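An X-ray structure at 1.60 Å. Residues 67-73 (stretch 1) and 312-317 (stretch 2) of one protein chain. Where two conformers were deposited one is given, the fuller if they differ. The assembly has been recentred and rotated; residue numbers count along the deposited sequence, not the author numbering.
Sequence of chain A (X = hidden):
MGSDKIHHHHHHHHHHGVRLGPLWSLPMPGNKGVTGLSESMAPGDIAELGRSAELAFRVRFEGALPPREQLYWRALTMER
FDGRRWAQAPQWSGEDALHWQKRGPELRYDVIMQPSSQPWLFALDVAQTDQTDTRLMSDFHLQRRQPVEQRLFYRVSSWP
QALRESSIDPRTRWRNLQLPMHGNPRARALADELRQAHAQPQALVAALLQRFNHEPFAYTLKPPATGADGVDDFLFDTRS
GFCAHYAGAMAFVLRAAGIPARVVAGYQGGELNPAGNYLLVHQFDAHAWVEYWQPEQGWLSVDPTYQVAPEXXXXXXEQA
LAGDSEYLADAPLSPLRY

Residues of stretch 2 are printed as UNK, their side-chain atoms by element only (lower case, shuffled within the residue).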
# COMPACT_ATOMS: atom_id res chain seq x y z
N PRO A 67 12.16 8.37 10.60
CA PRO A 67 12.63 6.99 10.64
C PRO A 67 12.14 6.17 9.43
O PRO A 67 11.02 6.40 8.96
CB PRO A 67 11.97 6.42 11.90
CG PRO A 67 11.50 7.61 12.71
CD PRO A 67 11.29 8.74 11.73
N ARG A 68 12.91 5.18 9.02
CA ARG A 68 12.63 4.45 7.80
C ARG A 68 11.26 3.80 7.85
O ARG A 68 10.59 3.68 6.82
CB ARG A 68 13.55 3.24 7.63
CG ARG A 68 14.91 3.61 7.11
CD ARG A 68 15.61 2.31 6.83
NE ARG A 68 16.73 2.61 5.98
CZ ARG A 68 16.61 2.88 4.68
NH1 ARG A 68 15.47 2.68 4.06
NH2 ARG A 68 17.66 3.37 4.03
N GLU A 69 10.83 3.43 9.06
CA GLU A 69 9.61 2.68 9.28
C GLU A 69 8.41 3.53 8.90
O GLU A 69 7.36 2.99 8.74
CB GLU A 69 9.46 2.29 10.76
CG GLU A 69 10.73 1.71 11.32
CD GLU A 69 11.71 2.74 11.88
OE1 GLU A 69 12.74 2.96 11.23
OE2 GLU A 69 11.41 3.32 12.95
N GLN A 70 8.58 4.85 8.83
CA GLN A 70 7.52 5.73 8.50
C GLN A 70 7.48 6.08 7.00
O GLN A 70 6.60 6.82 6.61
CB GLN A 70 7.69 7.04 9.28
CG GLN A 70 7.42 6.82 10.77
CD GLN A 70 7.68 8.02 11.65
OE1 GLN A 70 7.65 9.18 11.22
NE2 GLN A 70 7.94 7.73 12.91
N LEU A 71 8.49 5.66 6.21
CA LEU A 71 8.64 6.12 4.85
C LEU A 71 7.83 5.23 3.90
O LEU A 71 8.35 4.48 3.07
CB LEU A 71 10.11 6.12 4.48
CG LEU A 71 10.96 7.08 5.31
CD1 LEU A 71 12.37 7.03 4.81
CD2 LEU A 71 10.41 8.50 5.25
N TYR A 72 6.52 5.29 4.08
CA TYR A 72 5.54 4.67 3.18
C TYR A 72 5.03 5.71 2.20
O TYR A 72 4.17 6.53 2.51
CB TYR A 72 4.39 4.05 3.97
CG TYR A 72 4.78 2.75 4.62
CD1 TYR A 72 5.47 2.71 5.81
CD2 TYR A 72 4.39 1.53 4.08
CE1 TYR A 72 5.84 1.52 6.39
CE2 TYR A 72 4.73 0.31 4.67
CZ TYR A 72 5.46 0.32 5.84
OH TYR A 72 5.76 -0.87 6.42
N TRP A 73 5.58 5.64 0.99
CA TRP A 73 5.28 6.53 -0.11
C TRP A 73 4.06 6.02 -0.89
O TRP A 73 4.24 5.13 -1.74
CB TRP A 73 6.48 6.74 -1.04
CG TRP A 73 7.75 7.09 -0.34
CD1 TRP A 73 8.76 6.24 -0.04
CD2 TRP A 73 8.14 8.37 0.20
NE1 TRP A 73 9.75 6.90 0.66
CE2 TRP A 73 9.38 8.20 0.80
CE3 TRP A 73 7.52 9.62 0.21
CZ2 TRP A 73 10.05 9.25 1.44
CZ3 TRP A 73 8.18 10.66 0.84
CH2 TRP A 73 9.42 10.45 1.40
N UNK A 312 13.55 -5.67 6.07
CA UNK A 312 13.19 -4.97 4.81
C UNK A 312 12.71 -3.56 5.14
O UNK A 312 13.05 -2.57 4.52
c UNK A 312 11.91 -4.47 1.95
c UNK A 312 11.18 -4.83 3.21
c UNK A 312 11.11 -2.26 1.08
c UNK A 312 12.06 -5.71 4.10
n UNK A 312 11.05 -3.59 1.12
n UNK A 312 11.66 -1.60 2.09
n UNK A 312 10.62 -1.59 0.02
N UNK A 313 11.85 -3.46 6.17
CA UNK A 313 11.29 -2.20 6.53
C UNK A 313 12.31 -1.34 7.28
O UNK A 313 12.41 -0.12 7.05
c UNK A 313 8.90 -3.11 6.44
c UNK A 313 9.95 -2.41 7.29
c UNK A 313 9.42 -1.10 7.83
c UNK A 313 8.49 -2.31 5.20
N UNK A 314 13.08 -1.97 8.18
CA UNK A 314 13.92 -1.21 9.06
C UNK A 314 15.24 -0.84 8.36
O UNK A 314 15.78 0.17 8.71
c UNK A 314 13.02 -2.25 11.21
c UNK A 314 14.24 -2.03 10.31
c UNK A 314 12.29 -1.00 11.70
o UNK A 314 12.87 0.12 11.69
o UNK A 314 11.09 -1.15 12.07
N UNK A 315 15.65 -1.63 7.35
CA UNK A 315 17.01 -1.51 6.67
C UNK A 315 16.88 -1.08 5.20
O UNK A 315 17.83 -0.58 4.64
o UNK A 315 18.95 -5.42 6.82
c UNK A 315 17.75 -2.85 6.61
c UNK A 315 18.76 -4.81 7.89
n UNK A 315 19.24 -5.24 9.04
c UNK A 315 18.02 -3.49 7.98
N UNK A 316 15.76 -1.45 4.54
CA UNK A 316 15.59 -1.28 3.05
C UNK A 316 15.82 -2.56 2.30
O UNK A 316 16.57 -3.44 2.78
N UNK A 317 15.22 -2.75 1.09
CA UNK A 317 15.28 -4.10 0.43
C UNK A 317 16.76 -4.44 0.09
O UNK A 317 17.08 -5.65 0.19
c UNK A 317 14.42 -5.67 -1.52
c UNK A 317 13.82 -5.68 -2.95
c UNK A 317 14.39 -4.29 -0.84
c UNK A 317 13.72 -6.78 -0.74
O HOH W 1 12.97 0.99 4.65
O HOH W 2 15.26 1.79 10.95

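Position 312 carries seven side-chain atoms: three carbons and a nitrogen in line, then a carbon bearing two more nitrogens. That terminal group is a guanidinium, so the residue is Arg312. Its CA-to-CB bond points away from stretch 1, which it does not touch; the two terminal nitrogens find hydrogen bonds elsewhere in the structure, as a buried charged group requires.

Position 313 has four carbons and no heteroatom, forked at the first carbon, with one arm two carbons long; the end carbon of that arm lies 3.3 Å from Tyr72 OH. This is the beta-branched pattern of isoleucine, Ile313. Ile313 CG2 lies 4.1 Å from Glu69 CA and 3.9 Å from Tyr72 OH, and Ile313 CD1 is 4.1 Å from Tyr72 CZ. A branched apolar side chain suits this buried place, filling space beside both the 3-10 segment and the tyrosine.

Position 314 shows three carbons, the third carrying two oxygens, one of them 2.7 Å from Glu69 CG: a carboxylate on a two-carbon arm, hence Glu314. The CA-to-CB bond points away, but the chain bends back with chi1 and chi2 both m, bringing Glu314 OE1 2.9 Å from Glu69 OE1. These two like-charged acceptors form no hydrogen bond. Water 2 lies 2.8 Å from Glu69 OE1 and 2.8 Å from Glu314 O, placed to donate to either, though it has more acceptors in reach than protons. Glutamate suits this partly exposed site, where its carboxylate can meet solvent.

Position 315 again has three carbons, but the third bears one oxygen and one nitrogen, a carboxamide: Gln315. The CA-to-CB bond points away, and the residue is exposed, where a polar group is readily accommodated; its backbone supplies the contact, with Gln315 O 3.6 Å from Arg68 NE.

Position 316 has no side-chain atoms and is Gly316. It is the first residue to leave the helix, with phi of 100° and psi of 154°; at these angles a CB would be jammed against the preceding carbonyl oxygen and would stand 3.5 Å from Arg68 NH1. Gly316 N still bonds to Arg312 O at 2.9 Å.

Position 317 has four carbons forked at the second, out of reach of stretch 1: Leu317, whose apolar side chain suits a buried site.

The contact has no direct hydrogen bond. Arg68 lies along the helix end, one guanidinium face covered by Gly316 N and Gln315 O, and water 1 accepts from Arg68 NH1 (3.1 Å) and donates to Ile313 O (2.7 Å). Ile313's apolar packing and this bridge join the segments, with water 2 lying between them.

Stretch 2 312-317: RIEQGL
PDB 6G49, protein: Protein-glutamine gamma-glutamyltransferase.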